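Local coordinates for protein aldehyde dehydrogenase (Anabaena variabilis, PDB 4H7N) that probably oxidises aldehydes to carboxylic acids with NAD+ as the electron acceptor, as a member of the aldehyde dehydrogenase family, at residues T55-R66 against L172-L182; Q41-R52 against A150-V158. All coordinates share one frame; numbering follows the deposited sequence.

Contact 1. Residues T55-R66 against L172-L182; sequences TLQQWKQAILSR and LLMALNTVPEL
W59 packs its indole against L176 and L182. Its CG lies anti to the backbone N (chi1 -173°), which carries the ring across to the last turn of helix 169-176. L182 CD2 packs against the indole near its rim, 3.8 Å from W59 CG. I63 CD1, from the same helix as W59, sits over the centre of the ring.

Next to it, A62 CB meets A175 CB at 3.8 Å. I63 CG1 packs on A175 CB at 3.7 Å. With only the methyls of A62 and A175 between them at this point, the axes of 55-64 and 172-176 approach to 8.6 Å, at 126° between their directions. At the other end, T55 CG2 presses on V179 CG1 at 3.4 Å, tighter than usual for two carbons, and also touches L182 CB.

Polar contacts lie around this core. W59 NE1 gives a weak but fairly straight hydrogen bond to L172 O (3.4 Å, 165°), which lies at the ring edge, near its plane. T55 OG1 turns back to G51 O in its own helix. The carboxylate of E181 leads away to R43. The two helices pack together beside strand 186-188, whose L186 touches W59 and L176. That strand pairs with strand 156-161 in a sheet that is probably part of the family's Rossmann-like NAD-binding domain.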
loop_
_atom_site.group_PDB
_atom_site.type_symbol
_atom_site.label_atom_id
_atom_site.label_comp_id
_atom_site.label_asym_id
_atom_site.label_seq_id
_atom_site.Cartn_x
_atom_site.Cartn_y
_atom_site.Cartn_z
ATOM N N THR A 55 -8.651 27.447 2.974
ATOM C CA THR A 55 -9.763 27.115 2.127
ATOM C C THR A 55 -10.710 26.124 2.788
ATOM O O THR A 55 -11.900 26.325 2.771
ATOM C CB THR A 55 -9.218 26.516 0.813
ATOM O OG1 THR A 55 -8.430 27.498 0.155
ATOM C CG2 THR A 55 -10.286 26.145 -0.106
ATOM N N LEU A 56 -10.180 25.060 3.387
ATOM C CA LEU A 56 -11.018 24.072 4.056
ATOM C C LEU A 56 -11.760 24.728 5.215
ATOM O O LEU A 56 -12.951 24.457 5.440
ATOM C CB LEU A 56 -10.176 22.870 4.558
ATOM C CG LEU A 56 -10.071 21.675 3.614
ATOM C CD1 LEU A 56 -11.417 21.044 3.326
ATOM C CD2 LEU A 56 -9.490 22.008 2.272
ATOM N N GLN A 57 -11.084 25.607 5.953
ATOM C CA GLN A 57 -11.773 26.320 7.033
ATOM C C GLN A 57 -12.878 27.250 6.496
ATOM O O GLN A 57 -13.900 27.432 7.164
ATOM C CB GLN A 57 -10.776 27.097 7.932
ATOM C CG GLN A 57 -9.886 26.129 8.739
ATOM C CD GLN A 57 -10.627 25.406 9.879
ATOM O OE1 GLN A 57 -11.477 25.966 10.547
ATOM N NE2 GLN A 57 -10.279 24.168 10.113
ATOM N N GLN A 58 -12.655 27.873 5.340
ATOM C CA GLN A 58 -13.710 28.683 4.691
ATOM C C GLN A 58 -14.904 27.798 4.336
ATOM O O GLN A 58 -16.045 28.220 4.504
ATOM C CB GLN A 58 -13.236 29.380 3.397
ATOM C CG GLN A 58 -12.620 30.728 3.589
ATOM C CD GLN A 58 -11.591 31.142 2.525
ATOM O OE1 GLN A 58 -11.418 30.505 1.475
ATOM N NE2 GLN A 58 -10.899 32.261 2.809
ATOM N N TRP A 59 -14.621 26.592 3.827
ATOM C CA TRP A 59 -15.669 25.612 3.498
ATOM C C TRP A 59 -16.409 25.203 4.773
ATOM O O TRP A 59 -17.657 25.228 4.814
ATOM C CB TRP A 59 -15.087 24.398 2.740
ATOM C CG TRP A 59 -16.114 23.455 2.228
ATOM C CD1 TRP A 59 -17.292 23.786 1.624
ATOM C CD2 TRP A 59 -16.072 22.046 2.257
ATOM N NE1 TRP A 59 -17.957 22.684 1.265
ATOM C CE2 TRP A 59 -17.264 21.590 1.665
ATOM C CE3 TRP A 59 -15.143 21.110 2.723
ATOM C CZ2 TRP A 59 -17.563 20.259 1.532
ATOM C CZ3 TRP A 59 -15.439 19.790 2.598
ATOM C CH2 TRP A 59 -16.653 19.367 2.015
ATOM N N LYS A 60 -15.667 24.932 5.842
ATOM C CA LYS A 60 -16.278 24.613 7.114
ATOM C C LYS A 60 -17.207 25.749 7.612
ATOM O O LYS A 60 -18.333 25.513 8.069
ATOM C CB LYS A 60 -15.226 24.323 8.190
ATOM C CG LYS A 60 -15.834 23.740 9.444
ATOM C CD LYS A 60 -14.821 23.467 10.556
ATOM C CE LYS A 60 -14.873 24.568 11.574
ATOM N NZ LYS A 60 -13.666 24.662 12.415
ATOM N N GLN A 61 -16.737 26.976 7.513
ATOM C CA GLN A 61 -17.583 28.105 7.878
ATOM C C GLN A 61 -18.884 28.157 7.085
ATOM O O GLN A 61 -19.939 28.396 7.668
ATOM C CB GLN A 61 -16.833 29.450 7.778
ATOM C CG GLN A 61 -15.817 29.632 8.905
ATOM C CD GLN A 61 -16.421 29.346 10.287
ATOM O OE1 GLN A 61 -17.514 29.846 10.632
ATOM N NE2 GLN A 61 -15.730 28.533 11.075
ATOM N N ALA A 62 -18.811 27.967 5.774
ATOM C CA ALA A 62 -19.998 27.971 4.936
ATOM C C ALA A 62 -20.964 26.843 5.300
ATOM O O ALA A 62 -22.161 27.047 5.298
ATOM C CB ALA A 62 -19.638 27.893 3.450
ATOM N N ILE A 63 -20.442 25.659 5.578
ATOM C CA ILE A 63 -21.269 24.542 5.991
ATOM C C ILE A 63 -21.934 24.863 7.303
ATOM O O ILE A 63 -23.141 24.641 7.474
ATOM C CB ILE A 63 -20.433 23.254 6.164
ATOM C CG1 ILE A 63 -19.881 22.808 4.840
ATOM C CG2 ILE A 63 -21.254 22.144 6.800
ATOM C CD1 ILE A 63 -18.668 21.894 4.981
ATOM N N LEU A 64 -21.175 25.390 8.242
ATOM C CA LEU A 64 -21.760 25.783 9.517
ATOM C C LEU A 64 -22.850 26.829 9.381
ATOM O O LEU A 64 -23.794 26.831 10.171
ATOM C CB LEU A 64 -20.675 26.344 10.434
ATOM C CG LEU A 64 -19.777 25.307 11.103
ATOM C CD1 LEU A 64 -18.598 25.953 11.812
ATOM C CD2 LEU A 64 -20.600 24.466 12.069
ATOM N N SER A 65 -22.707 27.758 8.429
ATOM C CA SER A 65 -23.746 28.763 8.203
ATOM C C SER A 65 -25.078 28.178 7.731
ATOM O O SER A 65 -26.089 28.864 7.767
ATOM C CB SER A 65 -23.306 29.806 7.172
ATOM O OG SER A 65 -23.408 29.317 5.823
ATOM N N ARG A 66 -25.071 26.948 7.248
ATOM C CA ARG A 66 -26.267 26.296 6.728
ATOM C C ARG A 66 -26.424 24.937 7.373
ATOM O O ARG A 66 -26.854 23.962 6.740
ATOM C CB ARG A 66 -26.188 26.202 5.192
ATOM C CG ARG A 66 -26.256 27.575 4.466
ATOM C CD ARG A 66 -27.512 28.367 4.859
ATOM N NE ARG A 66 -27.384 29.843 4.738
ATOM C CZ ARG A 66 -27.377 30.480 3.573
ATOM N NH1 ARG A 66 -27.289 31.807 3.515
ATOM N NH2 ARG A 66 -27.471 29.770 2.440
ATOM N N LEU A 172 -23.685 20.260 1.015
ATOM C CA LEU A 172 -22.245 20.368 0.946
ATOM C C LEU A 172 -21.818 21.146 -0.302
ATOM O O LEU A 172 -20.925 22.007 -0.237
ATOM C CB LEU A 172 -21.569 19.008 0.922
ATOM C CG LEU A 172 -21.630 18.187 2.200
ATOM C CD1 LEU A 172 -20.779 16.931 2.061
ATOM C CD2 LEU A 172 -21.164 18.995 3.438
ATOM N N LEU A 173 -22.449 20.804 -1.426
ATOM C CA LEU A 173 -22.151 21.394 -2.712
ATOM C C LEU A 173 -22.492 22.885 -2.720
ATOM O O LEU A 173 -21.736 23.742 -3.220
ATOM C CB LEU A 173 -22.868 20.592 -3.815
ATOM C CG LEU A 173 -22.798 21.098 -5.244
ATOM C CD1 LEU A 173 -21.348 21.193 -5.685
ATOM C CD2 LEU A 173 -23.632 20.238 -6.193
HETATM N N MSE A 174 -23.611 23.223 -2.122
HETATM C CA MSE A 174 -23.984 24.610 -2.018
HETATM C C MSE A 174 -22.942 25.372 -1.218
HETATM O O MSE A 174 -22.628 26.525 -1.532
HETATM C CB MSE A 174 -25.377 24.701 -1.400
HETATM C CG MSE A 174 -25.723 26.084 -0.880
HETATM SE SE MSE A 174 -27.633 26.234 -0.347
HETATM C CE MSE A 174 -27.753 24.980 1.181
ATOM N N ALA A 175 -22.382 24.770 -0.166
ATOM C CA ALA A 175 -21.355 25.484 0.628
ATOM C C ALA A 175 -20.076 25.590 -0.168
ATOM O O ALA A 175 -19.353 26.606 -0.123
ATOM C CB ALA A 175 -21.095 24.760 1.938
ATOM N N LEU A 176 -19.782 24.501 -0.867
ATOM C CA LEU A 176 -18.556 24.353 -1.651
ATOM C C LEU A 176 -18.441 25.454 -2.713
ATOM O O LEU A 176 -17.353 26.019 -2.931
ATOM C CB LEU A 176 -18.523 22.975 -2.299
ATOM C CG LEU A 176 -17.407 22.668 -3.284
ATOM C CD1 LEU A 176 -16.064 22.794 -2.582
ATOM C CD2 LEU A 176 -17.571 21.299 -3.872
ATOM N N ASN A 177 -19.555 25.773 -3.360
ATOM C CA ASN A 177 -19.529 26.704 -4.470
ATOM C C ASN A 177 -19.289 28.132 -4.047
ATOM O O ASN A 177 -19.140 28.966 -4.898
ATOM C CB ASN A 177 -20.816 26.625 -5.296
ATOM C CG ASN A 177 -20.879 25.384 -6.174
ATOM O OD1 ASN A 177 -19.861 24.883 -6.653
ATOM N ND2 ASN A 177 -22.083 24.903 -6.403
ATOM N N THR A 178 -19.272 28.431 -2.753
ATOM C CA THR A 178 -18.857 29.744 -2.274
ATOM C C THR A 178 -17.350 29.841 -2.009
ATOM O O THR A 178 -16.854 30.910 -1.646
ATOM C CB THR A 178 -19.583 30.121 -0.946
ATOM O OG1 THR A 178 -19.117 29.255 0.086
ATOM C CG2 THR A 178 -21.088 29.928 -1.057
ATOM N N VAL A 179 -16.610 28.751 -2.213
ATOM C CA VAL A 179 -15.178 28.682 -1.915
ATOM C C VAL A 179 -14.401 28.443 -3.198
ATOM O O VAL A 179 -14.250 27.303 -3.649
ATOM C CB VAL A 179 -14.889 27.538 -0.950
ATOM C CG1 VAL A 179 -13.404 27.475 -0.665
ATOM C CG2 VAL A 179 -15.673 27.724 0.337
ATOM N N PRO A 180 -13.892 29.511 -3.802
ATOM C CA PRO A 180 -13.501 29.339 -5.207
ATOM C C PRO A 180 -12.278 28.436 -5.405
ATOM O O PRO A 180 -12.224 27.690 -6.380
ATOM C CB PRO A 180 -13.273 30.778 -5.689
ATOM C CG PRO A 180 -13.000 31.552 -4.431
ATOM C CD PRO A 180 -13.845 30.919 -3.365
ATOM N N GLU A 181 -11.369 28.384 -4.446
ATOM C CA GLU A 181 -10.198 27.517 -4.625
ATOM C C GLU A 181 -10.475 26.002 -4.455
ATOM O O GLU A 181 -9.669 25.198 -4.842
ATOM C CB GLU A 181 -9.100 27.959 -3.679
ATOM C CG GLU A 181 -8.666 29.409 -3.911
ATOM C CD GLU A 181 -7.675 29.590 -5.069
ATOM O OE1 GLU A 181 -7.444 28.641 -5.887
ATOM O OE2 GLU A 181 -7.091 30.704 -5.148
ATOM N N LEU A 182 -11.621 25.617 -3.921
ATOM C CA LEU A 182 -11.896 24.214 -3.655
ATOM C C LEU A 182 -12.875 23.629 -4.637
ATOM O O LEU A 182 -12.907 22.416 -4.845
ATOM C CB LEU A 182 -12.452 24.086 -2.262
ATOM C CG LEU A 182 -12.601 22.735 -1.589
ATOM C CD1 LEU A 182 -11.262 22.037 -1.446
ATOM C CD2 LEU A 182 -13.205 22.968 -0.222
#

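Contact 2. Residues Q41-R52 against A150-V158; sequences QSRWQELGVEGR and ALLAGCAVV. With GOL (glycerol), chain E.
R52, Q41 and W44 direct their side-chain nitrogens at backbone carbonyls where helix 147-153 ends. R52 grips L152 O side-on with two nitrogens: NE at 2.9 Å and NH2 at 3.0 Å. Both approach from the same face of the carbonyl plane. NE stands well above that plane, while NH2 is tilted from it by 29°. Q41 NE2 gives a nearly straight bond to G154 O (2.9 Å, 170°). A second bond, to Q45 OE1 at 3.0 Å, fixes the rotation of this amide. The chain of Q41 is bent at chi2 (-87°), which brings NE2 over to G154. W44 NE1 makes a weak, bent bond to L151 O at 3.0 Å.

Packing holds the flat groups. G154 CA lies against one face of the R52 guanidinium, and the backbone of G48 and V49 against the opposite face. R52 CD rests on a face of the W44 indole, toward its rim. W44 CZ2 touches L151 CB, and Q41 CB meets A156 CB at 4.1 Å.

A glycerol, probably from the crystallisation liquor, lies beside R52. R52 NH1 donates to its O1 at 3.0 Å, and its O2 donates to A153 O. R52 NH1 also bonds W44 O, so the arginine joins the end of helix 27-46 to the end of helix 147-153.

G154 has positive phi and closes the helix with a Schellman motif. The carbonyls at a helix C-terminus carry partial negative charge, which probably suits the positive charge of R52.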
loop_
_atom_site.group_PDB
_atom_site.type_symbol
_atom_site.label_atom_id
_atom_site.label_comp_id
_atom_site.label_asym_id
_atom_site.label_seq_id
_atom_site.Cartn_x
_atom_site.Cartn_y
_atom_site.Cartn_z
ATOM N N GLN A 41 -6.085 20.921 -10.264
ATOM C CA GLN A 41 -5.251 20.357 -9.223
ATOM C C GLN A 41 -3.865 20.989 -9.094
ATOM O O GLN A 41 -3.349 21.083 -8.002
ATOM C CB GLN A 41 -5.119 18.836 -9.437
ATOM C CG GLN A 41 -4.415 18.099 -8.311
ATOM C CD GLN A 41 -2.933 18.065 -8.481
ATOM O OE1 GLN A 41 -2.450 18.096 -9.589
ATOM N NE2 GLN A 41 -2.193 18.001 -7.367
ATOM N N SER A 42 -3.275 21.428 -10.192
ATOM C CA SER A 42 -1.966 22.084 -10.139
ATOM C C SER A 42 -1.966 23.309 -9.261
ATOM O O SER A 42 -1.106 23.448 -8.410
ATOM C CB SER A 42 -1.511 22.470 -11.531
ATOM O OG SER A 42 -1.506 21.302 -12.363
ATOM N N ARG A 43 -2.933 24.194 -9.466
ATOM C CA ARG A 43 -3.047 25.381 -8.641
ATOM C C ARG A 43 -3.320 25.017 -7.180
ATOM O O ARG A 43 -2.732 25.598 -6.290
ATOM C CB ARG A 43 -4.192 26.267 -9.139
ATOM C CG ARG A 43 -4.275 27.579 -8.403
ATOM C CD ARG A 43 -5.574 28.337 -8.667
ATOM N NE ARG A 43 -5.559 29.420 -7.708
ATOM C CZ ARG A 43 -4.883 30.555 -7.864
ATOM N NH1 ARG A 43 -4.233 30.808 -8.989
ATOM N NH2 ARG A 43 -4.890 31.461 -6.897
ATOM N N TRP A 44 -4.212 24.050 -6.944
ATOM C CA TRP A 44 -4.449 23.531 -5.575
ATOM C C TRP A 44 -3.148 23.022 -4.868
ATOM O O TRP A 44 -2.861 23.374 -3.712
ATOM C CB TRP A 44 -5.556 22.482 -5.621
ATOM C CG TRP A 44 -5.961 21.878 -4.400
ATOM C CD1 TRP A 44 -5.830 20.554 -4.086
ATOM C CD2 TRP A 44 -6.621 22.491 -3.287
ATOM N NE1 TRP A 44 -6.360 20.313 -2.853
ATOM C CE2 TRP A 44 -6.872 21.470 -2.343
ATOM C CE3 TRP A 44 -7.045 23.790 -3.003
ATOM C CZ2 TRP A 44 -7.443 21.712 -1.124
ATOM C CZ3 TRP A 44 -7.675 24.019 -1.795
ATOM C CH2 TRP A 44 -7.840 22.982 -0.862
ATOM N N GLN A 45 -2.332 22.272 -5.587
ATOM C CA GLN A 45 -1.063 21.795 -5.043
ATOM C C GLN A 45 -0.111 23.005 -4.787
ATOM O O GLN A 45 0.496 23.131 -3.706
ATOM C CB GLN A 45 -0.455 20.751 -6.004
ATOM C CG GLN A 45 0.950 20.224 -5.636
ATOM C CD GLN A 45 1.503 19.228 -6.679
ATOM O OE1 GLN A 45 0.775 18.525 -7.409
ATOM N NE2 GLN A 45 2.801 19.177 -6.749
ATOM N N GLU A 46 -0.059 23.941 -5.728
ATOM C CA GLU A 46 0.827 25.113 -5.623
ATOM C C GLU A 46 0.379 26.111 -4.571
ATOM O O GLU A 46 1.189 26.885 -4.105
ATOM C CB GLU A 46 0.971 25.830 -6.975
ATOM C CG GLU A 46 1.725 24.965 -7.987
ATOM C CD GLU A 46 1.565 25.405 -9.451
ATOM O OE1 GLU A 46 0.695 26.266 -9.763
ATOM O OE2 GLU A 46 2.304 24.856 -10.306
ATOM N N LEU A 47 -0.885 26.095 -4.175
ATOM C CA LEU A 47 -1.282 26.908 -3.008
ATOM C C LEU A 47 -0.499 26.648 -1.743
ATOM O O LEU A 47 -0.429 27.501 -0.901
ATOM C CB LEU A 47 -2.731 26.671 -2.618
ATOM C CG LEU A 47 -3.842 27.460 -3.252
ATOM C CD1 LEU A 47 -5.090 27.204 -2.408
ATOM C CD2 LEU A 47 -3.561 28.936 -3.364
ATOM N N GLY A 48 0.017 25.438 -1.567
ATOM C CA GLY A 48 0.644 25.065 -0.313
ATOM C C GLY A 48 -0.341 24.651 0.776
ATOM O O GLY A 48 -1.523 25.047 0.787
ATOM N N VAL A 49 0.152 23.846 1.706
ATOM C CA VAL A 49 -0.712 23.331 2.752
ATOM C C VAL A 49 -1.408 24.427 3.572
ATOM O O VAL A 49 -2.550 24.255 3.974
ATOM C CB VAL A 49 0.045 22.374 3.700
ATOM C CG1 VAL A 49 1.108 23.086 4.497
ATOM C CG2 VAL A 49 -0.953 21.691 4.626
ATOM N N GLU A 50 -0.755 25.559 3.780
ATOM C CA GLU A 50 -1.380 26.609 4.599
ATOM C C GLU A 50 -2.547 27.257 3.849
ATOM O O GLU A 50 -3.581 27.562 4.432
ATOM C CB GLU A 50 -0.356 27.665 5.065
ATOM C CG GLU A 50 0.682 27.173 6.091
ATOM C CD GLU A 50 0.070 26.674 7.412
ATOM O OE1 GLU A 50 -1.096 27.009 7.801
ATOM O OE2 GLU A 50 0.776 25.925 8.095
ATOM N N GLY A 51 -2.363 27.498 2.564
ATOM C CA GLY A 51 -3.458 27.969 1.724
ATOM C C GLY A 51 -4.627 26.960 1.671
ATOM O O GLY A 51 -5.781 27.371 1.689
ATOM N N ARG A 52 -4.327 25.652 1.612
ATOM C CA ARG A 52 -5.376 24.636 1.526
ATOM C C ARG A 52 -6.167 24.578 2.810
ATOM O O ARG A 52 -7.396 24.430 2.757
ATOM C CB ARG A 52 -4.862 23.239 1.122
ATOM C CG ARG A 52 -4.334 23.237 -0.293
ATOM C CD ARG A 52 -3.954 21.879 -0.820
ATOM N NE ARG A 52 -2.836 21.229 -0.107
ATOM C CZ ARG A 52 -1.551 21.334 -0.416
ATOM N NH1 ARG A 52 -1.144 22.060 -1.438
ATOM N NH2 ARG A 52 -0.661 20.650 0.303
ATOM N N ALA A 150 -6.882 13.650 1.889
ATOM C CA ALA A 150 -6.413 13.707 0.517
ATOM C C ALA A 150 -6.397 15.150 -0.020
ATOM O O ALA A 150 -5.442 15.546 -0.691
ATOM C CB ALA A 150 -7.270 12.840 -0.359
ATOM N N LEU A 151 -7.444 15.946 0.285
ATOM C CA LEU A 151 -7.453 17.313 -0.164
ATOM C C LEU A 151 -6.299 18.103 0.437
ATOM O O LEU A 151 -5.674 18.870 -0.267
ATOM C CB LEU A 151 -8.767 18.040 0.179
ATOM C CG LEU A 151 -9.943 17.577 -0.694
ATOM C CD1 LEU A 151 -11.248 18.043 -0.069
ATOM C CD2 LEU A 151 -9.865 18.137 -2.089
ATOM N N LEU A 152 -6.032 17.919 1.715
ATOM C CA LEU A 152 -4.976 18.662 2.369
ATOM C C LEU A 152 -3.604 18.281 1.855
ATOM O O LEU A 152 -2.664 19.086 1.889
ATOM C CB LEU A 152 -5.083 18.493 3.886
ATOM C CG LEU A 152 -6.267 19.304 4.458
ATOM C CD1 LEU A 152 -6.683 18.879 5.863
ATOM C CD2 LEU A 152 -5.976 20.797 4.462
ATOM N N ALA A 153 -3.481 17.052 1.392
ATOM C CA ALA A 153 -2.258 16.566 0.783
ATOM C C ALA A 153 -1.972 17.283 -0.528
ATOM O O ALA A 153 -0.837 17.249 -1.005
ATOM C CB ALA A 153 -2.325 15.069 0.511
ATOM N N GLY A 154 -2.983 17.922 -1.100
ATOM C CA GLY A 154 -2.842 18.536 -2.393
ATOM C C GLY A 154 -3.465 17.773 -3.557
ATOM O O GLY A 154 -3.281 18.159 -4.673
ATOM N N CYS A 155 -4.264 16.759 -3.272
ATOM C CA CYS A 155 -4.993 16.013 -4.283
ATOM C C CYS A 155 -6.301 16.700 -4.626
ATOM O O CYS A 155 -6.915 17.301 -3.787
ATOM C CB CYS A 155 -5.385 14.646 -3.725
ATOM S SG CYS A 155 -4.051 13.623 -3.004
ATOM N N ALA A 156 -6.763 16.524 -5.855
ATOM C CA ALA A 156 -8.179 16.653 -6.160
ATOM C C ALA A 156 -8.887 15.321 -5.895
ATOM O O ALA A 156 -8.266 14.221 -5.922
ATOM C CB ALA A 156 -8.377 17.085 -7.604
ATOM N N VAL A 157 -10.173 15.411 -5.535
ATOM C CA VAL A 157 -10.886 14.243 -5.092
ATOM C C VAL A 157 -12.258 14.216 -5.762
ATOM O O VAL A 157 -12.980 15.242 -5.741
ATOM C CB VAL A 157 -11.083 14.244 -3.569
ATOM C CG1 VAL A 157 -11.767 12.963 -3.135
ATOM C CG2 VAL A 157 -9.773 14.445 -2.820
ATOM N N VAL A 158 -12.590 13.085 -6.382
ATOM C CA VAL A 158 -13.963 12.811 -6.877
ATOM C C VAL A 158 -14.666 11.851 -5.927
ATOM O O VAL A 158 -14.195 10.754 -5.686
ATOM C CB VAL A 158 -13.964 12.194 -8.287
ATOM C CG1 VAL A 158 -15.383 12.041 -8.786
ATOM C CG2 VAL A 158 -13.279 13.114 -9.244
HETATM C C1 GOL E . 2.527 20.536 -0.574
HETATM O O1 GOL E . 1.794 21.671 -1.006
HETATM C C2 GOL E . 1.947 19.208 -1.122
HETATM O O2 GOL E . 1.088 19.334 -2.269
HETATM C C3 GOL E . 3.139 18.352 -1.479
HETATM O O3 GOL E . 3.943 18.192 -0.309
#

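Contacts 1 and 2 are neighbours, with centres about 15 Å apart, and both use helix 48-64. They meet directly. E181 OE1 of contact 1 forms a salt bridge with R43 NE of contact 2 at 2.7 Å. The far side of the W44 indole also enters contact 1: its CH2 lies 3.6 Å from L182 CD1 and 3.7 Å from L56 CD2. In contact 2 the N-terminal helices pack on the end of helix 147-153 and the start of strand 156-161; in contact 1, on helix 169-176, next in the chain, and the loop after it. Both contacts lie away from the predicted active-site residue E232, and the glycerol belongs to contact 2 alone.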